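Local coordinates for gamma-glutamyltransferase 1 Threonine peptidase. MEROPS family T03 (PDB 7D9E), which catalyses transfer of gamma-glutamyl groups from donors such as glutathione to amino acids or peptides, and hydrolyses glutathione to glutamate and cysteinylglycine, at residues B[92-96]-B[160-166]; B[119-123]-B[180-184]. All blocks are in the same frame, centred on the assembly; numbering follows the deposited sequence.

Interaction 1: residues B[92-96]-B[160-166]. With DON (6-diazenyl-5-oxo-L-norleucine), chain D.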
loop_
_atom_site.group_PDB
_atom_site.type_symbol
_atom_site.label_atom_id
_atom_site.label_comp_id
_atom_site.label_asym_id
_atom_site.label_seq_id
_atom_site.Cartn_x
_atom_site.Cartn_y
_atom_site.Cartn_z
ATOM N N PRO B 92 2.427 1.041 -4.399
ATOM C CA PRO B 92 1.023 1.467 -4.412
ATOM C C PRO B 92 0.258 0.749 -5.515
ATOM O O PRO B 92 0.810 -0.027 -6.296
ATOM C CB PRO B 92 1.126 2.948 -4.745
ATOM C CG PRO B 92 2.376 3.062 -5.613
ATOM C CD PRO B 92 3.312 2.076 -4.984
ATOM N N GLY B 93 -1.033 1.076 -5.615
ATOM C CA GLY B 93 -1.847 0.628 -6.723
ATOM C C GLY B 93 -3.174 -0.004 -6.342
ATOM O O GLY B 93 -3.767 -0.699 -7.175
ATOM N N GLY B 94 -3.627 0.200 -5.106
ATOM C CA GLY B 94 -4.902 -0.356 -4.670
ATOM C C GLY B 94 -4.963 -1.852 -4.878
ATOM O O GLY B 94 -4.068 -2.599 -4.468
ATOM N N SER B 95 -6.038 -2.322 -5.544
ATOM C CA SER B 95 -6.195 -3.759 -5.683
ATOM C C SER B 95 -5.173 -4.383 -6.632
ATOM O O SER B 95 -5.138 -5.617 -6.746
ATOM C CB SER B 95 -7.601 -4.101 -6.175
ATOM O OG SER B 95 -7.849 -3.505 -7.441
ATOM N N ARG B 96 -4.318 -3.587 -7.287
ATOM C CA ARG B 96 -3.260 -4.116 -8.127
ATOM C C ARG B 96 -1.963 -4.365 -7.361
ATOM O O ARG B 96 -0.993 -4.834 -7.940
ATOM C CB ARG B 96 -2.913 -3.137 -9.247
ATOM C CG ARG B 96 -3.995 -2.817 -10.306
ATOM C CD ARG B 96 -5.369 -2.495 -9.814
ATOM N NE ARG B 96 -6.145 -1.967 -10.942
ATOM C CZ ARG B 96 -7.418 -1.626 -10.916
ATOM N NH1 ARG B 96 -8.162 -1.777 -9.821
ATOM N NH2 ARG B 96 -7.972 -1.160 -12.027
ATOM N N GLN B 160 -6.515 1.559 -17.475
ATOM C CA GLN B 160 -7.082 1.979 -16.196
ATOM C C GLN B 160 -6.889 3.459 -15.882
ATOM O O GLN B 160 -7.553 3.965 -14.973
ATOM C CB GLN B 160 -6.521 1.109 -15.069
ATOM C CG GLN B 160 -5.075 1.360 -14.723
ATOM C CD GLN B 160 -4.558 0.403 -13.676
ATOM O OE1 GLN B 160 -5.196 -0.614 -13.370
ATOM N NE2 GLN B 160 -3.441 0.758 -13.070
ATOM N N GLY B 161 -6.018 4.163 -16.596
ATOM C CA GLY B 161 -5.925 5.608 -16.459
ATOM C C GLY B 161 -4.995 6.079 -15.368
ATOM O O GLY B 161 -5.077 7.237 -14.955
ATOM N N TRP B 162 -4.129 5.206 -14.880
ATOM C CA TRP B 162 -3.114 5.490 -13.872
ATOM C C TRP B 162 -2.098 4.363 -13.927
ATOM O O TRP B 162 -2.431 3.224 -14.247
ATOM C CB TRP B 162 -3.735 5.705 -12.480
ATOM C CG TRP B 162 -4.750 4.664 -12.033
ATOM C CD1 TRP B 162 -6.082 4.648 -12.365
ATOM C CD2 TRP B 162 -4.563 3.583 -11.103
ATOM N NE1 TRP B 162 -6.714 3.594 -11.751
ATOM C CE2 TRP B 162 -5.809 2.928 -10.967
ATOM C CE3 TRP B 162 -3.465 3.097 -10.388
ATOM C CZ2 TRP B 162 -5.985 1.813 -10.150
ATOM C CZ3 TRP B 162 -3.643 1.980 -9.581
ATOM C CH2 TRP B 162 -4.898 1.359 -9.463
ATOM N N ASN B 163 -0.842 4.706 -13.679
ATOM C CA ASN B 163 0.214 3.720 -13.828
ATOM C C ASN B 163 -0.017 2.557 -12.871
ATOM O O ASN B 163 -0.578 2.699 -11.780
ATOM C CB ASN B 163 1.585 4.380 -13.706
ATOM C CG ASN B 163 1.974 5.137 -14.970
ATOM O OD1 ASN B 163 1.289 5.037 -16.035
ATOM N ND2 ASN B 163 3.027 5.928 -14.878
ATOM N N MET B 164 0.437 1.390 -13.305
ATOM C CA MET B 164 0.190 0.124 -12.628
ATOM C C MET B 164 1.249 -0.082 -11.547
ATOM O O MET B 164 2.132 -0.939 -11.643
ATOM C CB MET B 164 0.215 -0.997 -13.660
ATOM C CG MET B 164 -0.076 -2.385 -13.136
ATOM S SD MET B 164 -1.833 -2.607 -12.848
ATOM C CE MET B 164 -2.499 -2.506 -14.511
ATOM N N GLY B 165 1.147 0.735 -10.492
ATOM C CA GLY B 165 2.090 0.653 -9.397
ATOM C C GLY B 165 3.282 1.571 -9.556
ATOM O O GLY B 165 3.400 2.371 -10.492
ATOM N N ASP B 166 4.183 1.453 -8.577
ATOM C CA ASP B 166 5.370 2.289 -8.402
ATOM C C ASP B 166 6.287 1.502 -7.462
ATOM O O ASP B 166 6.457 1.833 -6.281
ATOM C CB ASP B 166 5.015 3.687 -7.927
ATOM C CG ASP B 166 6.204 4.631 -7.940
ATOM O OD1 ASP B 166 7.227 4.327 -8.583
ATOM O OD2 ASP B 166 6.080 5.722 -7.357
HETATM O O DON D . -5.288 -0.080 1.488
HETATM C C DON D . -5.559 -0.278 0.186
HETATM O OXT DON D . -5.476 -1.412 -0.276
HETATM C CA DON D . -5.815 1.028 -0.542
HETATM N N DON D . -6.530 1.969 0.291
HETATM C CB DON D . -4.405 1.413 -1.039
HETATM C C1E DON D . -4.374 2.784 -1.642
HETATM C C1D DON D . -3.046 2.950 -2.335
HETATM O O1J DON D . -2.173 2.068 -2.311
#
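Arg96, Pro92 and Trp162 account for most of the surface that 92-96 and 160-166 bury in each other. Arg96 turns its guanidinium edge to the side-chain amide of Gln160: NE and NH2 both donate to OE1, at 2.9 and 3.1 Å, while the far side of Gln160 is tied back by NE2 to Trp162 O (2.9 Å). Trp162 CZ2 lies over one face of the same guanidinium, 3.8 Å from Arg96 CZ, and Met164 SD meets Arg96 CG at 3.3 Å. At its edge, Trp162 CH2 reaches Gly93 O (3.3 Å), so the indole fills the space beside the Gly93-Gly94 backbone, whose other side faces DON. Pro92 packs CG on Asp166 CB at 3.6 Å, and its O receives a CA-H...O contact from Gly165 CA (3.4 Å). Gly93 and Gly165 approach to 4.8 Å between CA atoms, with backbone angles at both that a side chain would not tolerate. Pro92, Gly93 and Gly94 belong to the DON pocket, and Pro92 touches Thr1, the probable nucleophile. The pocket loop leads from strand 84-90 into helix 97-109; its partner joins strand 156-159 to strand 168-173, with His125 of strand 125-126 packed against Arg96 and Met164.

Interaction 2: residues B[119-123]-B[180-184]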
loop_
_atom_site.group_PDB
_atom_site.type_symbol
_atom_site.label_atom_id
_atom_site.label_comp_id
_atom_site.label_asym_id
_atom_site.label_seq_id
_atom_site.Cartn_x
_atom_site.Cartn_y
_atom_site.Cartn_z
ATOM N N VAL B 119 11.436 -4.593 -12.744
ATOM C CA VAL B 119 10.552 -3.518 -12.314
ATOM C C VAL B 119 10.005 -2.734 -13.503
ATOM O O VAL B 119 8.853 -2.280 -13.474
ATOM C CB VAL B 119 11.322 -2.625 -11.328
ATOM C CG1 VAL B 119 10.574 -1.350 -11.039
ATOM C CG2 VAL B 119 11.560 -3.358 -10.012
ATOM N N ALA B 120 10.806 -2.533 -14.540
ATOM C CA ALA B 120 10.345 -1.752 -15.675
ATOM C C ALA B 120 9.372 -2.521 -16.555
ATOM O O ALA B 120 8.650 -1.898 -17.330
ATOM C CB ALA B 120 11.519 -1.306 -16.542
ATOM N N ALA B 121 9.356 -3.847 -16.466
ATOM C CA ALA B 121 8.530 -4.653 -17.347
ATOM C C ALA B 121 7.058 -4.271 -17.256
ATOM O O ALA B 121 6.539 -3.925 -16.184
ATOM C CB ALA B 121 8.712 -6.132 -17.022
ATOM N N GLN B 122 6.371 -4.397 -18.396
ATOM C CA GLN B 122 4.921 -4.289 -18.426
ATOM C C GLN B 122 4.285 -5.139 -17.334
ATOM O O GLN B 122 4.689 -6.283 -17.106
ATOM C CB GLN B 122 4.415 -4.781 -19.784
ATOM C CG GLN B 122 2.914 -4.740 -19.964
ATOM C CD GLN B 122 2.531 -5.214 -21.352
ATOM O OE1 GLN B 122 1.963 -4.467 -22.173
ATOM N NE2 GLN B 122 2.886 -6.441 -21.641
ATOM N N ARG B 123 3.287 -4.566 -16.658
ATOM C CA ARG B 123 2.449 -5.294 -15.715
ATOM C C ARG B 123 0.996 -5.099 -16.110
ATOM O O ARG B 123 0.615 -4.042 -16.629
ATOM C CB ARG B 123 2.647 -4.835 -14.263
ATOM C CG ARG B 123 4.037 -5.162 -13.744
ATOM C CD ARG B 123 4.174 -4.936 -12.274
ATOM N NE ARG B 123 4.042 -3.547 -11.862
ATOM C CZ ARG B 123 5.049 -2.686 -11.731
ATOM N NH1 ARG B 123 6.289 -3.054 -12.039
ATOM N NH2 ARG B 123 4.817 -1.454 -11.334
ATOM N N ALA B 180 16.169 -0.293 -7.266
ATOM C CA ALA B 180 15.391 -0.021 -8.464
ATOM C C ALA B 180 14.175 0.798 -8.056
ATOM O O ALA B 180 13.436 0.422 -7.133
ATOM C CB ALA B 180 14.927 -1.310 -9.151
ATOM N N SER B 181 13.978 1.904 -8.776
ATOM C CA SER B 181 12.812 2.771 -8.668
ATOM C C SER B 181 12.027 2.682 -9.969
ATOM O O SER B 181 12.583 2.831 -11.065
ATOM C CB SER B 181 13.236 4.215 -8.419
ATOM O OG SER B 181 13.971 4.301 -7.205
ATOM N N ASP B 182 10.737 2.449 -9.839
ATOM C CA ASP B 182 9.896 2.214 -11.005
ATOM C C ASP B 182 9.932 3.398 -11.957
ATOM O O ASP B 182 9.716 4.536 -11.531
ATOM C CB ASP B 182 8.470 2.028 -10.478
ATOM C CG ASP B 182 7.591 1.212 -11.407
ATOM O OD1 ASP B 182 7.588 1.499 -12.630
ATOM O OD2 ASP B 182 6.874 0.324 -10.912
ATOM N N PRO B 183 10.189 3.174 -13.244
ATOM C CA PRO B 183 10.094 4.271 -14.209
ATOM C C PRO B 183 8.693 4.831 -14.361
ATOM O O PRO B 183 8.543 5.876 -15.016
ATOM C CB PRO B 183 10.612 3.658 -15.516
ATOM C CG PRO B 183 10.598 2.196 -15.312
ATOM C CD PRO B 183 10.506 1.877 -13.861
ATOM N N ARG B 184 7.675 4.187 -13.770
ATOM C CA ARG B 184 6.335 4.756 -13.777
ATOM C C ARG B 184 6.228 5.989 -12.896
ATOM O O ARG B 184 5.282 6.774 -13.052
ATOM C CB ARG B 184 5.350 3.712 -13.262
ATOM C CG ARG B 184 5.034 2.613 -14.302
ATOM C CD ARG B 184 4.329 1.461 -13.656
ATOM N NE ARG B 184 4.173 0.314 -14.522
ATOM C CZ ARG B 184 5.119 -0.595 -14.769
ATOM N NH1 ARG B 184 6.338 -0.490 -14.237
ATOM N NH2 ARG B 184 4.880 -1.655 -15.538
HETATM O O HOH W 1 2.385 -1.745 -16.915
#
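Arg184 lays its guanidinium flat on that of Arg123, the group centres 3.7 Å apart and the planes 30° from parallel. Such a pairing of like charges, with Arg123 NH1 and Arg184 NH1 3.4 Å apart, is offset by acceptors around the edges. Asp182 serves both arginines: OD2 takes a nearly straight hydrogen bond and salt bridge from Arg123 NH2 (2.8 Å), and OD1 takes another from Arg184 NH1 (2.8 Å). OD1 also accepts from Arg184 N at 2.9 Å, closing an Asx turn just after strand 176-181. Across the contact, Arg184 NH1 donates to Val119 O (3.2 Å) and NH2 to Ala121 O (2.9 Å), so the guanidinium binds carbonyls where helix 115-120 ends and the chain leaves helical geometry. A water bridges Arg184 NH2 (2.9 Å) and Arg123 N (3.0 Å). Beside this polar cluster, Val119 CG2 rests on Ala180 CB at 4.0 Å, and Ala120 CB on Pro183 CG at 3.8 Å. Asp137 provides a second carboxylate for Arg184 through NE. The arrangement is a salt-bridge network with a stacked arginine pair, joining a helix C-terminus to the turn after strand 176-181, outermost within this chain in its antiparallel sheet, in this Ntn-hydrolase subunit.

In the fold
The segments alternate along the chain, in the order 92-96, 119-123, 160-166 and 180-184, so interactions 1 and 2 interlock, their centres about 12 Å apart. They touch directly: Arg123 NH2 probably donates to Met164 O at 2.8 Å, and Asn163 ND2 to Arg184 O at 3.0 Å. The pocket loop and the turn after strand 176-181 are linked to the same antiparallel sheet, which also contains strands 84-90 and 168-173; helix 97-109 lies between the first two segments, and helix 115-120 runs into the second. Interaction 1 contributes directly to the DON site, whereas the Arg123 side chain of interaction 2 lies about 12 Å from DON, so that network stands back from the pocket and meets it through segment 160-166.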